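Local coordinates for ABC transporter, substrate binding protein (Mannopine) (Agrobacterium fabrum, PDB 5L9S) that serves as the periplasmic substrate-binding component of an ABC transporter, probably for the opine mannopine, captured here in its open, unliganded conformation, at residues V6-G11 with V57-Y62; T92-D97 with T274-K279; D147-L152 with F232-R237; E164-L169 with R301-D306. One frame throughout, in Å; residues are numbered along the deposited sequence.

Interaction 1 (V6-G11 with V57-Y62); sequences VIATTG and VTWDLY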
loop_
_atom_site.group_PDB
_atom_site.type_symbol
_atom_site.label_atom_id
_atom_site.label_comp_id
_atom_site.label_asym_id
_atom_site.label_seq_id
_atom_site.Cartn_x
_atom_site.Cartn_y
_atom_site.Cartn_z
ATOM N N VAL A 6 12.832 -1.383 19.992
ATOM C CA VAL A 6 11.508 -0.788 20.158
ATOM C C VAL A 6 10.971 -0.359 18.787
ATOM O O VAL A 6 11.591 0.455 18.111
ATOM C CB VAL A 6 11.412 0.306 21.262
ATOM C CG1 VAL A 6 12.556 1.291 21.210
ATOM C CG2 VAL A 6 10.046 0.997 21.263
ATOM N N ILE A 7 9.846 -0.959 18.372
ATOM C CA ILE A 7 9.180 -0.705 17.101
ATOM C C ILE A 7 7.751 -0.189 17.333
ATOM O O ILE A 7 7.035 -0.738 18.175
ATOM C CB ILE A 7 9.244 -1.946 16.121
ATOM C CG1 ILE A 7 8.693 -1.600 14.700
ATOM C CG2 ILE A 7 8.573 -3.203 16.696
ATOM C CD1 ILE A 7 9.067 -2.560 13.575
ATOM N N ALA A 8 7.330 0.848 16.561
ATOM C CA ALA A 8 5.970 1.384 16.632
ATOM C C ALA A 8 5.152 0.956 15.408
ATOM O O ALA A 8 5.636 1.020 14.276
ATOM C CB ALA A 8 5.991 2.889 16.762
ATOM N N THR A 9 3.915 0.491 15.660
ATOM C CA THR A 9 2.951 0.032 14.649
ATOM C C THR A 9 1.591 0.679 14.978
ATOM O O THR A 9 1.479 1.362 16.009
ATOM C CB THR A 9 2.850 -1.532 14.632
ATOM O OG1 THR A 9 2.190 -2.008 15.807
ATOM C CG2 THR A 9 4.193 -2.232 14.468
ATOM N N THR A 10 0.558 0.437 14.131
ATOM C CA THR A 10 -0.808 0.930 14.364
ATOM C C THR A 10 -1.511 0.081 15.433
ATOM O O THR A 10 -2.584 0.469 15.911
ATOM C CB THR A 10 -1.633 1.023 13.087
ATOM O OG1 THR A 10 -1.659 -0.261 12.447
ATOM C CG2 THR A 10 -1.153 2.113 12.155
ATOM N N GLY A 11 -0.876 -1.030 15.826
ATOM C CA GLY A 11 -1.379 -1.951 16.840
ATOM C C GLY A 11 -2.368 -2.951 16.286
ATOM O O GLY A 11 -2.393 -3.212 15.077
ATOM N N VAL A 57 15.398 9.846 22.296
ATOM C CA VAL A 57 14.879 8.896 21.335
ATOM C C VAL A 57 14.539 7.626 22.101
ATOM O O VAL A 57 15.434 6.961 22.629
ATOM C CB VAL A 57 15.863 8.614 20.165
ATOM C CG1 VAL A 57 15.688 9.621 19.038
ATOM C CG2 VAL A 57 17.311 8.579 20.648
ATOM N N THR A 58 13.244 7.306 22.192
ATOM C CA THR A 58 12.806 6.105 22.874
ATOM C C THR A 58 12.694 4.953 21.887
ATOM O O THR A 58 13.113 3.845 22.208
ATOM C CB THR A 58 11.545 6.378 23.693
ATOM O OG1 THR A 58 11.858 7.355 24.689
ATOM C CG2 THR A 58 11.002 5.118 24.391
ATOM N N TRP A 59 12.205 5.238 20.672
ATOM C CA TRP A 59 11.918 4.295 19.593
ATOM C C TRP A 59 13.090 4.100 18.629
ATOM O O TRP A 59 13.853 5.034 18.382
ATOM C CB TRP A 59 10.683 4.743 18.806
ATOM C CG TRP A 59 9.406 4.943 19.567
ATOM C CD1 TRP A 59 9.164 4.675 20.882
ATOM C CD2 TRP A 59 8.180 5.454 19.027
ATOM N NE1 TRP A 59 7.866 5.003 21.200
ATOM C CE2 TRP A 59 7.235 5.470 20.078
ATOM C CE3 TRP A 59 7.786 5.898 17.742
ATOM C CZ2 TRP A 59 5.928 5.934 19.898
ATOM C CZ3 TRP A 59 6.481 6.336 17.554
ATOM C CH2 TRP A 59 5.563 6.332 18.617
ATOM N N ASP A 60 13.222 2.881 18.084
ATOM C CA ASP A 60 14.252 2.499 17.126
ATOM C C ASP A 60 13.675 2.455 15.710
ATOM O O ASP A 60 14.322 2.892 14.751
ATOM C CB ASP A 60 14.812 1.108 17.478
ATOM C CG ASP A 60 15.525 1.038 18.806
ATOM O OD1 ASP A 60 16.611 1.613 18.920
ATOM O OD2 ASP A 60 15.022 0.352 19.712
ATOM N N LEU A 61 12.470 1.860 15.577
ATOM C CA LEU A 61 11.781 1.661 14.302
ATOM C C LEU A 61 10.321 2.021 14.401
ATOM O O LEU A 61 9.738 1.929 15.473
ATOM C CB LEU A 61 11.886 0.188 13.853
ATOM C CG LEU A 61 13.258 -0.420 13.593
ATOM C CD1 LEU A 61 13.174 -1.925 13.564
ATOM C CD2 LEU A 61 13.870 0.098 12.309
ATOM N N TYR A 62 9.728 2.401 13.273
ATOM C CA TYR A 62 8.293 2.650 13.129
ATOM C C TYR A 62 7.830 2.357 11.704
ATOM O O TYR A 62 8.638 2.416 10.769
ATOM C CB TYR A 62 7.850 4.040 13.631
ATOM C CG TYR A 62 8.175 5.213 12.732
ATOM C CD1 TYR A 62 9.440 5.792 12.736
ATOM C CD2 TYR A 62 7.200 5.780 11.911
ATOM C CE1 TYR A 62 9.738 6.896 11.927
ATOM C CE2 TYR A 62 7.491 6.871 11.088
ATOM C CZ TYR A 62 8.757 7.437 11.113
ATOM O OH TYR A 62 9.063 8.509 10.310
#

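Interaction 2 (T92-D97 with T274-K279); sequences TDLLAD and TPPSQK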
loop_
_atom_site.group_PDB
_atom_site.type_symbol
_atom_site.label_atom_id
_atom_site.label_comp_id
_atom_site.label_asym_id
_atom_site.label_seq_id
_atom_site.Cartn_x
_atom_site.Cartn_y
_atom_site.Cartn_z
ATOM N N THR A 92 17.799 -11.075 -6.360
ATOM C CA THR A 92 16.807 -10.404 -7.190
ATOM C C THR A 92 15.433 -10.901 -6.735
ATOM O O THR A 92 14.440 -10.648 -7.425
ATOM C CB THR A 92 17.106 -10.585 -8.693
ATOM O OG1 THR A 92 17.353 -11.964 -8.982
ATOM C CG2 THR A 92 18.276 -9.721 -9.164
ATOM N N ASP A 93 15.394 -11.609 -5.551
ATOM C CA ASP A 93 14.198 -12.148 -4.885
ATOM C C ASP A 93 13.296 -10.999 -4.534
ATOM O O ASP A 93 12.089 -11.086 -4.727
ATOM C CB ASP A 93 14.579 -12.913 -3.591
ATOM C CG ASP A 93 13.434 -13.278 -2.644
ATOM O OD1 ASP A 93 12.521 -14.025 -3.071
ATOM O OD2 ASP A 93 13.493 -12.874 -1.450
ATOM N N LEU A 94 13.849 -9.962 -3.918
ATOM C CA LEU A 94 13.055 -8.813 -3.519
ATOM C C LEU A 94 12.634 -8.008 -4.739
ATOM O O LEU A 94 13.432 -7.785 -5.654
ATOM C CB LEU A 94 13.788 -7.938 -2.464
ATOM C CG LEU A 94 14.041 -8.593 -1.074
ATOM C CD1 LEU A 94 15.042 -7.805 -0.262
ATOM C CD2 LEU A 94 12.747 -8.805 -0.293
ATOM N N LEU A 95 11.352 -7.633 -4.763
ATOM C CA LEU A 95 10.689 -6.819 -5.773
ATOM C C LEU A 95 11.318 -5.427 -5.746
ATOM O O LEU A 95 11.939 -5.060 -4.743
ATOM C CB LEU A 95 9.173 -6.747 -5.464
ATOM C CG LEU A 95 8.316 -7.985 -5.835
ATOM C CD1 LEU A 95 6.894 -7.844 -5.304
ATOM C CD2 LEU A 95 8.247 -8.210 -7.373
ATOM N N ALA A 96 11.192 -4.660 -6.843
ATOM C CA ALA A 96 11.804 -3.326 -6.946
ATOM C C ALA A 96 11.438 -2.350 -5.807
ATOM O O ALA A 96 10.309 -2.371 -5.293
ATOM C CB ALA A 96 11.491 -2.708 -8.297
ATOM N N ASP A 97 12.425 -1.523 -5.399
ATOM C CA ASP A 97 12.302 -0.485 -4.368
ATOM C C ASP A 97 11.970 -1.037 -2.970
ATOM O O ASP A 97 11.383 -0.335 -2.152
ATOM C CB ASP A 97 11.301 0.620 -4.800
ATOM C CG ASP A 97 11.620 1.269 -6.140
ATOM O OD1 ASP A 97 12.802 1.668 -6.346
ATOM O OD2 ASP A 97 10.685 1.386 -6.987
ATOM N N THR A 274 0.721 -8.135 -0.327
ATOM C CA THR A 274 1.796 -8.577 -1.200
ATOM C C THR A 274 3.132 -8.353 -0.486
ATOM O O THR A 274 3.506 -7.198 -0.275
ATOM C CB THR A 274 1.665 -7.858 -2.557
ATOM O OG1 THR A 274 0.449 -8.301 -3.160
ATOM C CG2 THR A 274 2.838 -8.111 -3.506
ATOM N N PRO A 275 3.873 -9.421 -0.121
ATOM C CA PRO A 275 5.192 -9.225 0.514
ATOM C C PRO A 275 6.249 -8.786 -0.512
ATOM O O PRO A 275 6.046 -9.076 -1.707
ATOM C CB PRO A 275 5.510 -10.607 1.115
ATOM C CG PRO A 275 4.775 -11.561 0.275
ATOM C CD PRO A 275 3.569 -10.855 -0.301
ATOM N N PRO A 276 7.385 -8.134 -0.093
ATOM C CA PRO A 276 8.392 -7.705 -1.083
ATOM C C PRO A 276 9.178 -8.830 -1.769
ATOM O O PRO A 276 9.798 -8.587 -2.786
ATOM C CB PRO A 276 9.307 -6.780 -0.262
ATOM C CG PRO A 276 9.229 -7.313 1.116
ATOM C CD PRO A 276 7.779 -7.693 1.262
ATOM N N SER A 277 9.188 -10.040 -1.185
ATOM C CA SER A 277 9.900 -11.203 -1.701
ATOM C C SER A 277 9.048 -11.947 -2.724
ATOM O O SER A 277 7.871 -12.194 -2.491
ATOM C CB SER A 277 10.309 -12.118 -0.544
ATOM O OG SER A 277 10.852 -13.361 -0.951
ATOM N N GLN A 278 9.644 -12.305 -3.857
ATOM C CA GLN A 278 8.978 -13.078 -4.907
ATOM C C GLN A 278 8.756 -14.537 -4.458
ATOM O O GLN A 278 7.733 -15.140 -4.815
ATOM C CB GLN A 278 9.777 -12.994 -6.195
ATOM C CG GLN A 278 9.740 -11.578 -6.758
ATOM C CD GLN A 278 10.384 -11.497 -8.103
ATOM O OE1 GLN A 278 9.856 -12.012 -9.104
ATOM N NE2 GLN A 278 11.549 -10.864 -8.150
ATOM N N LYS A 279 9.687 -15.068 -3.633
ATOM C CA LYS A 279 9.609 -16.397 -3.055
ATOM C C LYS A 279 8.454 -16.457 -2.082
ATOM O O LYS A 279 7.734 -17.450 -2.103
ATOM C CB LYS A 279 10.935 -16.794 -2.355
ATOM C CG LYS A 279 11.058 -18.278 -2.010
ATOM C CD LYS A 279 12.462 -18.801 -2.286
ATOM C CE LYS A 279 12.442 -20.238 -2.777
ATOM N NZ LYS A 279 12.405 -21.225 -1.666
#

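Interaction 3 (D147-L152 with F232-R237); sequences DPWRVL and FLVGDR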
loop_
_atom_site.group_PDB
_atom_site.type_symbol
_atom_site.label_atom_id
_atom_site.label_comp_id
_atom_site.label_asym_id
_atom_site.label_seq_id
_atom_site.Cartn_x
_atom_site.Cartn_y
_atom_site.Cartn_z
ATOM N N ASP A 147 -6.186 12.541 -0.892
ATOM C CA ASP A 147 -5.287 12.491 -2.054
ATOM C C ASP A 147 -5.928 11.744 -3.222
ATOM O O ASP A 147 -6.247 10.560 -3.098
ATOM C CB ASP A 147 -3.861 11.976 -1.746
ATOM C CG ASP A 147 -2.784 12.369 -2.769
ATOM O OD1 ASP A 147 -3.055 12.284 -3.990
ATOM O OD2 ASP A 147 -1.644 12.675 -2.348
ATOM N N PRO A 148 -6.085 12.436 -4.376
ATOM C CA PRO A 148 -6.716 11.802 -5.545
ATOM C C PRO A 148 -5.767 11.135 -6.564
ATOM O O PRO A 148 -6.221 10.750 -7.649
ATOM C CB PRO A 148 -7.374 13.009 -6.207
ATOM C CG PRO A 148 -6.381 14.115 -5.996
ATOM C CD PRO A 148 -5.791 13.866 -4.645
ATOM N N TRP A 149 -4.461 11.072 -6.279
ATOM C CA TRP A 149 -3.488 10.626 -7.274
ATOM C C TRP A 149 -3.858 9.310 -7.992
ATOM O O TRP A 149 -3.627 9.218 -9.208
ATOM C CB TRP A 149 -2.055 10.585 -6.710
ATOM C CG TRP A 149 -1.713 9.430 -5.813
ATOM C CD1 TRP A 149 -1.745 9.404 -4.441
ATOM C CD2 TRP A 149 -1.231 8.139 -6.229
ATOM N NE1 TRP A 149 -1.332 8.176 -3.983
ATOM C CE2 TRP A 149 -1.006 7.380 -5.060
ATOM C CE3 TRP A 149 -0.988 7.540 -7.485
ATOM C CZ2 TRP A 149 -0.492 6.082 -5.108
ATOM C CZ3 TRP A 149 -0.493 6.249 -7.526
ATOM C CH2 TRP A 149 -0.215 5.551 -6.351
ATOM N N ARG A 150 -4.440 8.311 -7.259
ATOM C CA ARG A 150 -4.849 7.026 -7.835
ATOM C C ARG A 150 -6.087 7.170 -8.717
ATOM O O ARG A 150 -6.268 6.397 -9.640
ATOM C CB ARG A 150 -5.140 6.011 -6.739
ATOM C CG ARG A 150 -3.937 5.354 -6.099
ATOM C CD ARG A 150 -4.563 4.381 -5.163
ATOM N NE ARG A 150 -3.965 4.316 -3.829
ATOM C CZ ARG A 150 -4.086 5.237 -2.887
ATOM N NH1 ARG A 150 -4.701 6.387 -3.145
ATOM N NH2 ARG A 150 -3.533 5.051 -1.703
ATOM N N VAL A 151 -6.974 8.106 -8.393
ATOM C CA VAL A 151 -8.178 8.371 -9.189
ATOM C C VAL A 151 -7.735 9.041 -10.518
ATOM O O VAL A 151 -8.212 8.659 -11.590
ATOM C CB VAL A 151 -9.224 9.211 -8.401
ATOM C CG1 VAL A 151 -10.350 9.700 -9.295
ATOM C CG2 VAL A 151 -9.797 8.404 -7.249
ATOM N N LEU A 152 -6.800 10.007 -10.427
ATOM C CA LEU A 152 -6.198 10.735 -11.543
ATOM C C LEU A 152 -5.382 9.819 -12.446
ATOM O O LEU A 152 -5.557 9.852 -13.663
ATOM C CB LEU A 152 -5.331 11.897 -11.002
ATOM C CG LEU A 152 -6.084 13.032 -10.252
ATOM C CD1 LEU A 152 -5.121 14.088 -9.763
ATOM C CD2 LEU A 152 -7.125 13.691 -11.135
ATOM N N PHE A 232 -3.028 -0.414 -8.305
ATOM C CA PHE A 232 -2.056 0.396 -7.586
ATOM C C PHE A 232 -1.542 -0.355 -6.351
ATOM O O PHE A 232 -2.309 -0.630 -5.421
ATOM C CB PHE A 232 -2.643 1.777 -7.258
ATOM C CG PHE A 232 -3.168 2.505 -8.479
ATOM C CD1 PHE A 232 -2.314 3.256 -9.290
ATOM C CD2 PHE A 232 -4.518 2.445 -8.819
ATOM C CE1 PHE A 232 -2.794 3.899 -10.438
ATOM C CE2 PHE A 232 -4.998 3.104 -9.963
ATOM C CZ PHE A 232 -4.132 3.812 -10.769
ATOM N N LEU A 233 -0.249 -0.725 -6.370
ATOM C CA LEU A 233 0.404 -1.439 -5.259
ATOM C C LEU A 233 1.157 -0.477 -4.390
ATOM O O LEU A 233 2.206 0.012 -4.781
ATOM C CB LEU A 233 1.315 -2.557 -5.767
ATOM C CG LEU A 233 1.722 -3.608 -4.738
ATOM C CD1 LEU A 233 0.558 -4.494 -4.338
ATOM C CD2 LEU A 233 2.861 -4.439 -5.251
ATOM N N VAL A 234 0.573 -0.140 -3.240
ATOM C CA VAL A 234 1.108 0.841 -2.292
ATOM C C VAL A 234 1.259 0.165 -0.947
ATOM O O VAL A 234 0.317 -0.445 -0.443
ATOM C CB VAL A 234 0.193 2.115 -2.195
ATOM C CG1 VAL A 234 0.811 3.188 -1.300
ATOM C CG2 VAL A 234 -0.101 2.703 -3.574
ATOM N N GLY A 235 2.414 0.313 -0.342
ATOM C CA GLY A 235 2.612 -0.275 0.972
ATOM C C GLY A 235 3.244 0.591 2.038
ATOM O O GLY A 235 3.274 1.825 1.948
ATOM N N ASP A 236 3.695 -0.097 3.090
ATOM C CA ASP A 236 4.327 0.458 4.277
ATOM C C ASP A 236 5.799 0.171 4.274
ATOM O O ASP A 236 6.222 -0.898 3.826
ATOM C CB ASP A 236 3.692 -0.132 5.563
ATOM C CG ASP A 236 2.287 0.357 5.912
ATOM O OD1 ASP A 236 1.687 1.108 5.098
ATOM O OD2 ASP A 236 1.787 -0.008 6.999
ATOM N N ARG A 237 6.564 1.088 4.831
ATOM C CA ARG A 237 8.003 0.960 4.991
ATOM C C ARG A 237 8.383 0.880 6.476
ATOM O O ARG A 237 7.690 1.459 7.308
ATOM C CB ARG A 237 8.743 2.121 4.292
ATOM C CG ARG A 237 8.329 2.302 2.832
ATOM C CD ARG A 237 9.355 2.997 1.968
ATOM N NE ARG A 237 10.405 2.049 1.649
ATOM C CZ ARG A 237 10.609 1.503 0.456
ATOM N NH1 ARG A 237 9.895 1.891 -0.594
ATOM N NH2 ARG A 237 11.560 0.600 0.295
#

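Interaction 4 (E164-L169 with R301-D306); sequences EKLFPL and RIIVPD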
loop_
_atom_site.group_PDB
_atom_site.type_symbol
_atom_site.label_atom_id
_atom_site.label_comp_id
_atom_site.label_asym_id
_atom_site.label_seq_id
_atom_site.Cartn_x
_atom_site.Cartn_y
_atom_site.Cartn_z
ATOM N N GLU A 164 4.445 3.082 -18.076
ATOM C CA GLU A 164 5.848 3.519 -18.075
ATOM C C GLU A 164 5.976 5.049 -18.270
ATOM O O GLU A 164 6.943 5.655 -17.802
ATOM C CB GLU A 164 6.649 2.775 -19.160
ATOM C CG GLU A 164 6.522 1.254 -19.121
ATOM C CD GLU A 164 5.280 0.651 -19.762
ATOM O OE1 GLU A 164 4.818 -0.402 -19.262
ATOM O OE2 GLU A 164 4.763 1.228 -20.751
ATOM N N LYS A 165 4.997 5.656 -18.962
ATOM C CA LYS A 165 4.923 7.085 -19.241
ATOM C C LYS A 165 3.906 7.817 -18.321
ATOM O O LYS A 165 3.612 8.998 -18.555
ATOM C CB LYS A 165 4.553 7.307 -20.720
ATOM C CG LYS A 165 5.619 6.884 -21.739
ATOM C CD LYS A 165 5.232 7.295 -23.162
ATOM C CE LYS A 165 6.365 7.112 -24.151
ATOM N NZ LYS A 165 6.073 7.747 -25.468
ATOM N N LEU A 166 3.394 7.129 -17.273
ATOM C CA LEU A 166 2.382 7.651 -16.351
ATOM C C LEU A 166 2.860 8.841 -15.534
ATOM O O LEU A 166 2.154 9.848 -15.498
ATOM C CB LEU A 166 1.803 6.542 -15.447
ATOM C CG LEU A 166 0.600 6.921 -14.550
ATOM C CD1 LEU A 166 -0.612 7.387 -15.358
ATOM C CD2 LEU A 166 0.229 5.794 -13.614
ATOM N N PHE A 167 4.027 8.728 -14.865
ATOM C CA PHE A 167 4.600 9.806 -14.042
ATOM C C PHE A 167 5.656 10.608 -14.828
ATOM O O PHE A 167 6.499 9.980 -15.471
ATOM C CB PHE A 167 5.183 9.263 -12.732
ATOM C CG PHE A 167 4.154 8.823 -11.725
ATOM C CD1 PHE A 167 3.579 9.735 -10.850
ATOM C CD2 PHE A 167 3.801 7.482 -11.610
ATOM C CE1 PHE A 167 2.639 9.322 -9.906
ATOM C CE2 PHE A 167 2.881 7.063 -10.646
ATOM C CZ PHE A 167 2.302 7.987 -9.801
ATOM N N PRO A 168 5.639 11.972 -14.830
ATOM C CA PRO A 168 4.737 12.907 -14.109
ATOM C C PRO A 168 3.285 12.937 -14.617
ATOM O O PRO A 168 3.063 12.945 -15.835
ATOM C CB PRO A 168 5.445 14.267 -14.274
ATOM C CG PRO A 168 6.187 14.144 -15.551
ATOM C CD PRO A 168 6.663 12.714 -15.593
ATOM N N LEU A 169 2.302 12.952 -13.680
ATOM C CA LEU A 169 0.877 12.956 -14.019
ATOM C C LEU A 169 0.428 14.240 -14.698
ATOM O O LEU A 169 0.650 15.335 -14.169
ATOM C CB LEU A 169 -0.033 12.682 -12.798
ATOM C CG LEU A 169 0.157 11.421 -11.941
ATOM C CD1 LEU A 169 -0.927 11.349 -10.875
ATOM C CD2 LEU A 169 0.088 10.164 -12.766
ATOM N N ARG A 301 1.984 -5.575 -14.902
ATOM C CA ARG A 301 0.692 -4.880 -15.049
ATOM C C ARG A 301 0.370 -3.866 -13.941
ATOM O O ARG A 301 -0.449 -2.970 -14.167
ATOM C CB ARG A 301 -0.462 -5.890 -15.131
ATOM C CG ARG A 301 -0.305 -6.960 -16.169
ATOM C CD ARG A 301 -1.635 -7.488 -16.613
ATOM N NE ARG A 301 -2.238 -8.316 -15.577
ATOM C CZ ARG A 301 -3.525 -8.651 -15.551
ATOM N NH1 ARG A 301 -4.349 -8.234 -16.509
ATOM N NH2 ARG A 301 -3.997 -9.417 -14.578
ATOM N N ILE A 302 0.935 -4.061 -12.742
ATOM C CA ILE A 302 0.690 -3.198 -11.590
ATOM C C ILE A 302 1.396 -1.825 -11.737
ATOM O O ILE A 302 2.440 -1.706 -12.389
ATOM C CB ILE A 302 1.050 -3.957 -10.250
ATOM C CG1 ILE A 302 -0.154 -4.582 -9.584
ATOM C CG2 ILE A 302 1.822 -3.127 -9.237
ATOM C CD1 ILE A 302 -0.430 -5.932 -10.023
ATOM N N ILE A 303 0.815 -0.807 -11.101
ATOM C CA ILE A 303 1.349 0.552 -11.032
ATOM C C ILE A 303 1.982 0.751 -9.643
ATOM O O ILE A 303 1.345 0.533 -8.608
ATOM C CB ILE A 303 0.250 1.629 -11.304
ATOM C CG1 ILE A 303 -0.585 1.346 -12.591
ATOM C CG2 ILE A 303 0.830 3.038 -11.296
ATOM C CD1 ILE A 303 0.126 1.219 -13.827
ATOM N N VAL A 304 3.220 1.173 -9.637
ATOM C CA VAL A 304 3.953 1.435 -8.403
ATOM C C VAL A 304 4.093 2.955 -8.237
ATOM O O VAL A 304 4.336 3.632 -9.238
ATOM C CB VAL A 304 5.266 0.610 -8.344
ATOM C CG1 VAL A 304 6.437 1.400 -7.772
ATOM C CG2 VAL A 304 5.049 -0.702 -7.588
ATOM N N PRO A 305 3.834 3.531 -7.035
ATOM C CA PRO A 305 3.884 5.002 -6.911
ATOM C C PRO A 305 5.262 5.638 -7.110
ATOM O O PRO A 305 6.285 5.024 -6.784
ATOM C CB PRO A 305 3.392 5.237 -5.466
ATOM C CG PRO A 305 3.759 3.989 -4.732
ATOM C CD PRO A 305 3.499 2.899 -5.736
ATOM N N ASP A 306 5.278 6.865 -7.634
ATOM C CA ASP A 306 6.478 7.696 -7.704
ATOM C C ASP A 306 6.291 8.612 -6.478
ATOM O O ASP A 306 5.562 9.605 -6.555
ATOM C CB ASP A 306 6.560 8.511 -9.010
ATOM C CG ASP A 306 7.718 9.512 -9.115
ATOM O OD1 ASP A 306 8.449 9.703 -8.102
ATOM O OD2 ASP A 306 7.905 10.091 -10.215
#

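Interaction 1 (V6-G11 with V57-Y62)
Two parallel neighbours of the N-terminal sheet meet here, strand 4-9 and the beginning of strand 61-65. Bridges pair Ile-7 with Leu-61 and Ala-8 with Tyr-62. Ala-8 N donates to Leu-61 O at 2.9 Å, approaching from above the carbonyl plane. One residue before the first bridge, Val-6 O takes two bonds in its carbonyl plane, from Leu-61 N at 3.0 Å and from Asp-60 N at 2.9 Å, so this acceptor is gripped just where the incoming loop joins the sheet. Asp-60 CG lies anti to the carbonyl carbon (chi1 -64°), and OD2 turns its anti lone pair to Val-6 N at 2.8 Å with a nearly straight bond, while OD1 accepts from Asn-246 N. The carboxylate thus links the point where the loop enters the strand pair to the segment leading into helix 247-258. On the sheet face of Ala-8 and Tyr-62, Ala-8 CB sits over one face of the Trp-59 indole, 3.8 Å from the six-membered ring centroid and only 20° off its normal, a CH-pi contact offset toward the rim. Val-6 CG2 adds to the packing beside Trp-59 CD1. Helix 41-53 closes over this side through Lys-47 and Val-48. On the other face Ile-7 CG1 lies 3.8 Å from Leu-61 CB, the two chains crossing obliquely, with Leu-61 packed against Ala-250, Leu-253 and Ile-254. With strand 33-38 pairing on the far side of strand 4-9, helix 41-53 completes a beta-alpha-beta crossover that skips the central strand, as in the alpha/beta lobes of periplasmic binding proteins.

Interaction 2 (T92-D97 with T274-K279)
Residues 92-97 run beside 274-279 through one isolated backbone bridge, Leu-94 with Ser-277, flanked by two hydrogen bonds: Leu-95 N to Pro-276 O at 2.7 Å, nearly along the C=O axis and almost straight (175°), and Gln-278 N to Asp-93 O at 2.9 Å. Asp-93 carries the polar part of the side-chain contact. With CG anti to the backbone N (chi1 168°), its carboxylate swings to the start of helix 278-283, where OD1 accepts from Lys-279 N at 3.1 Å. Ser-277 OG lies close to both carboxylate oxygens, 2.7 Å from Asp-93 OD2. Ser-277 is the N-cap of that helix, and its hydroxyl also makes a weak bond to Ala-280 N, so a residue distant in sequence supplements the serine cap. The negative charge facing a helix N-terminus would be expected to favour the ionised carboxylate. The disulfide Cys-268–Cys-273 immediately precedes the capped segment, and Cys-85–Cys-99 spans the loop that carries Asp-93. Around the polar centre, the Leu-95 and Gln-278 chains cross obliquely, Leu-95 CD2 lying 3.7 Å from Gln-278 CG, and Leu-94 CD2 meets Pro-276 CB at 4.0 Å. Gln-278 NE2 adds a weak bond to Asp-93 O, and Leu-95 packs onward to Ile-281 and Val-298.

Interaction 3 (D147-L152 with F232-R237)
Phe-232 and Arg-150 carry this contact about equally, their side chains sliding past each other in opposite directions. Arg-150 CG stands over one face of the Phe-232 ring, 4.2 Å from the centroid and 25° off the normal, a CH-pi contact displaced toward the rim, while Phe-232 CZ reaches to 3.5 Å from Arg-150 O. Alongside, Trp-149 CZ3 comes to 3.9 Å from Phe-232 CD1, the two ring planes being 82° apart. Val-234 and the indole approach tip to tip: Val-234 CG2 touches Trp-149 CZ2 at 3.7 Å, at the ring edge. Arg-150 CG also lies over a face of the Trp-149 ring, so this methylene sits in the corner formed by the two rings. In the next shell Asp-147, though poorly ordered, accepts from Trp-149 N through the anti lone pair of OD1 at 2.9 Å, a capping bond at the start of helix 149-158. Trp-127 meets the Phe-232 ring at about 30°, and Pro-305 packs on Trp-149. Here the first turn of a helix docks on the long strand 224-240, which pairs with strands 61-65 and 103-116, consistent with an inter-lobe connection of type II periplasmic binding proteins.

Interaction 4 (E164-L169 with R301-D306)
Apolar packing and CH-pi contact join two loops here, with no hydrogen bond between them. The CH-pi part belongs to Phe-167, whose ring is sandwiched. Asp-306 CB stands over one face, 3.8 Å from the centroid and 17° off the normal, and Leu-169 CD2 of the same loop lies over the opposite face, both offset toward the rim. Phe-167 CG is the nearest ring atom to Asp-306 CB, at 3.6 Å, and the ring and carboxylate planes are turned 69° apart. Aliphatic packing comes from Leu-166 and Ile-303, whose chains cross at about a right angle, Leu-166 CD2 meeting Ile-303 CG2 at 3.7 Å. Leu-156 and Leu-157 of helix 149-158 line this second patch, touching Leu-166 and Ile-303 respectively. Capping concerns Asp-306, at the N-cap of helix 307-325: with CG anti to the backbone N (chi1 174°), its OD1 makes a weak bond to Trp-309 N. The cis peptide before Pro-168 turns the chain directly after Phe-167. Asp-306 thus presents its CB methylene to the ring while OD1 makes its weak capping bond, so that dispersion and shape, not polar bonding, hold the two loops together.

In the fold
Interactions 3 and 4 are the closest pair, their centres 10 Å apart: Leu-233 N lies 3.0 Å from Ile-303 O in a probable hydrogen bond, and Phe-232 CD1 packs on Ile-303 CB. Interaction 2 reaches the other end of the 232-237 segment, where Asp-97 O is 2.6 Å from Arg-237 NH2, again probably hydrogen-bonded. Interaction 1 stands apart from interaction 4, on the opposite side of the chain's centre with centres about 31 Å apart, yet shares a sheet with interaction 3 because strands 61-65 and 224-240 are neighbours. Strand 224-240 thus carries one side of interaction 3 and is touched by residues of interactions 2 and 4. No ligand occupies this open form.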